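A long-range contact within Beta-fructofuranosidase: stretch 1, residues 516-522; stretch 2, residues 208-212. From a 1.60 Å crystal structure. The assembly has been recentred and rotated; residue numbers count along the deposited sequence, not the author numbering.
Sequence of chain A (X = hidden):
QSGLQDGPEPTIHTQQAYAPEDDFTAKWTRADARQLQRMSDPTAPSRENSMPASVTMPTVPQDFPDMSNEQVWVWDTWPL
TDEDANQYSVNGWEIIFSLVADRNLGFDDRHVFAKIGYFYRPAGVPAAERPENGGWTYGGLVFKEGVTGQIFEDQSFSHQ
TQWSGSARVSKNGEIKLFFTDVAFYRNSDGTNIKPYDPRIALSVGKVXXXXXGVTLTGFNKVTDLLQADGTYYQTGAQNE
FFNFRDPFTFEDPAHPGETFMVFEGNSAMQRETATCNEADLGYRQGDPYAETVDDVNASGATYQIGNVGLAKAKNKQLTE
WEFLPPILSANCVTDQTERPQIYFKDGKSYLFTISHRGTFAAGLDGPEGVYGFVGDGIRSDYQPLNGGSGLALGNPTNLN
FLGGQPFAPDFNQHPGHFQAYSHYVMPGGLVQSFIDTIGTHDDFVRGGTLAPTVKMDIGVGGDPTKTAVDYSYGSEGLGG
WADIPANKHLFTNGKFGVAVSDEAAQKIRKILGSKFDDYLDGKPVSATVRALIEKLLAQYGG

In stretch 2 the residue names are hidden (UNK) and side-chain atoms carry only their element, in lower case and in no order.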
# COMPACT_ATOMS: atom_id res chain seq x y z
N PHE A 516 6.35 33.78 12.34
CA PHE A 516 6.40 32.34 12.02
C PHE A 516 6.76 32.08 10.56
O PHE A 516 7.51 31.16 10.25
CB PHE A 516 5.05 31.69 12.32
CG PHE A 516 5.11 30.20 12.57
CD1 PHE A 516 6.18 29.61 13.23
CD2 PHE A 516 4.03 29.39 12.21
CE1 PHE A 516 6.19 28.25 13.49
CE2 PHE A 516 4.05 28.03 12.45
CZ PHE A 516 5.13 27.46 13.10
N ASP A 517 6.22 32.90 9.65
CA ASP A 517 6.47 32.69 8.22
C ASP A 517 7.96 32.82 7.91
O ASP A 517 8.51 32.02 7.15
CB ASP A 517 5.64 33.68 7.38
CG ASP A 517 4.15 33.59 7.66
OD1 ASP A 517 3.63 32.47 7.86
OD2 ASP A 517 3.50 34.66 7.69
N ASP A 518 8.61 33.80 8.53
CA ASP A 518 10.05 34.01 8.33
C ASP A 518 10.89 32.85 8.85
O ASP A 518 11.89 32.46 8.23
CB ASP A 518 10.50 35.31 9.02
CG ASP A 518 9.58 36.49 8.74
OD1 ASP A 518 9.19 36.70 7.57
OD2 ASP A 518 9.24 37.21 9.71
N TYR A 519 10.50 32.31 10.00
CA TYR A 519 11.13 31.15 10.61
C TYR A 519 11.01 29.95 9.68
O TYR A 519 11.97 29.21 9.49
CB TYR A 519 10.43 30.86 11.93
CG TYR A 519 10.89 29.68 12.76
CD1 TYR A 519 11.99 29.80 13.62
CD2 TYR A 519 10.18 28.49 12.78
CE1 TYR A 519 12.38 28.75 14.44
CE2 TYR A 519 10.57 27.42 13.59
CZ TYR A 519 11.66 27.56 14.42
OH TYR A 519 12.05 26.50 15.24
N LEU A 520 9.82 29.78 9.11
CA LEU A 520 9.56 28.66 8.19
C LEU A 520 10.14 28.88 6.79
O LEU A 520 10.25 27.93 6.02
CB LEU A 520 8.07 28.35 8.11
CG LEU A 520 7.46 27.85 9.42
CD1 LEU A 520 5.97 27.62 9.26
CD2 LEU A 520 8.16 26.60 9.93
N ASP A 521 10.52 30.12 6.47
CA ASP A 521 11.21 30.41 5.20
C ASP A 521 12.73 30.24 5.37
O ASP A 521 13.48 30.38 4.42
CB ASP A 521 10.87 31.82 4.73
CG ASP A 521 11.34 32.11 3.31
OD1 ASP A 521 11.31 31.21 2.45
OD2 ASP A 521 11.75 33.26 3.06
N GLY A 522 13.16 29.93 6.59
CA GLY A 522 14.58 29.76 6.89
C GLY A 522 15.32 31.08 7.02
O GLY A 522 16.54 31.11 6.90
N UNK A 208 14.39 20.03 3.26
CA UNK A 208 14.81 21.40 3.29
C UNK A 208 13.66 22.20 2.67
O UNK A 208 13.38 22.07 1.48
n UNK A 208 15.86 26.11 3.35
c UNK A 208 16.85 22.89 2.91
c UNK A 208 16.41 24.03 2.01
c UNK A 208 16.88 25.39 2.51
c UNK A 208 16.14 21.58 2.56
N UNK A 209 12.96 22.96 3.52
CA UNK A 209 11.75 23.66 3.10
C UNK A 209 11.89 25.18 3.26
O UNK A 209 12.54 25.66 4.18
c UNK A 209 10.56 23.15 3.90
N UNK A 210 11.30 25.91 2.33
CA UNK A 210 11.10 27.36 2.50
C UNK A 210 9.84 27.79 1.77
O UNK A 210 9.06 26.94 1.34
n UNK A 210 11.87 27.56 -0.22
c UNK A 210 12.79 27.92 0.64
c UNK A 210 12.37 28.15 2.09
o UNK A 210 13.97 28.07 0.31
N UNK A 211 9.63 29.11 1.63
CA UNK A 211 8.43 29.62 0.96
C UNK A 211 8.28 29.12 -0.46
O UNK A 211 7.16 29.01 -0.95
c UNK A 211 7.84 33.97 3.47
n UNK A 211 6.50 33.62 4.02
c UNK A 211 7.97 31.81 2.19
c UNK A 211 8.07 33.33 2.11
c UNK A 211 8.42 31.16 0.91
N UNK A 212 9.40 28.88 -1.12
CA UNK A 212 9.41 28.44 -2.52
C UNK A 212 9.10 26.96 -2.72
O UNK A 212 8.72 26.56 -3.81
c UNK A 212 10.43 31.24 -2.73
c UNK A 212 10.59 32.65 -3.29
c UNK A 212 10.76 28.78 -3.18
c UNK A 212 10.84 30.19 -3.75
n UNK A 212 12.01 32.97 -3.64
O HOH W 1 11.96 25.81 6.91

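Position 208 lies on a strand that enters from earlier in the chain. Its side chain has four carbons in an unbranched row closed by a nitrogen, which is the pattern of lysine: Lys208. The chain leaves the backbone sideways to stretch 1, with chi1 at t and chi2 at m, and its end comes nearer without reaching contact. Instead NZ makes a weak hydrogen bond, 3.5 Å long, to the backbone O of position 209. A long, flexible, charged chain suits this exposed site, where the amine can remain in solvent while it leans over the neighbouring carbonyl.

Position 209 carries a single carbon and nothing beyond it, so it is Ala209. That methyl points sideways, and Ala209 CB comes no nearer than 5.2 Å to stretch 1, at Leu520 O; the backbone makes the approach. Ala209 O stands 3.7 Å from Leu520 O, two acceptors that cannot bond to each other directly. A water reconciles them, donating to Ala209 O at 2.8 Å and to Leu520 O at 2.9 Å. The small side chain is compatible with a place where the carbonyl does the work.

Position 210 has two side-chain carbons, the second bearing one oxygen and one nitrogen. A carboxylate would carry two oxygens, so this short amide is Asn210. Its CA is 4.1 Å from the CA of Asp521, and its CB lies 3.3 Å from Asp521 OD1, while the end of the side chain leads away from stretch 1. Chi1 is p. A short side chain suits this place, since its CB can pack beside the carboxylate of Asp521 while its end leads away.

Position 211 again shows four carbons in line and a terminal nitrogen, without branch or ring, and is therefore Lys211. Its backbone N donates a hydrogen bond to Asp521 OD1, 2.8 Å long and nearly straight at 167°. The side chain, m at chi1 and extended through chi2 and chi3, runs along the helix until NZ lies 3.5 Å from Asp517 CB. Lysine suits this exposed edge: its aliphatic length covers surface, and its positive end sits in the neighbourhood of acidic residues.

Position 212 has the same row of four carbons ending in nitrogen, giving Lys212. Its nearest side-chain approach to stretch 1 is 5.3 Å, from Lys212 CD to Asp521 OD1, and chi2 at p bends it near its base. An exposed position with no partner on the helix readily accommodates a solvated amine.

The contact joins the end of a helix to the end of a strand across at least 306 residues of sequence. After Leu520 the helix closes in a Schellman motif, with Gly522 at the positive phi that glycine readily adopts. Asp521, with chi1 at t, brings its carboxylate to the backbone of Lys211, where the strand has given way to loop. The direct bond holds the backbone of Lys211 to the side chain of Asp521, and the water bridges the backbone carbonyls of Ala209 and Leu520, while the long side chain of Lys211 extends the buried surface, 275 Å² in all.

Stretch 2, residues 208-212: KANKK
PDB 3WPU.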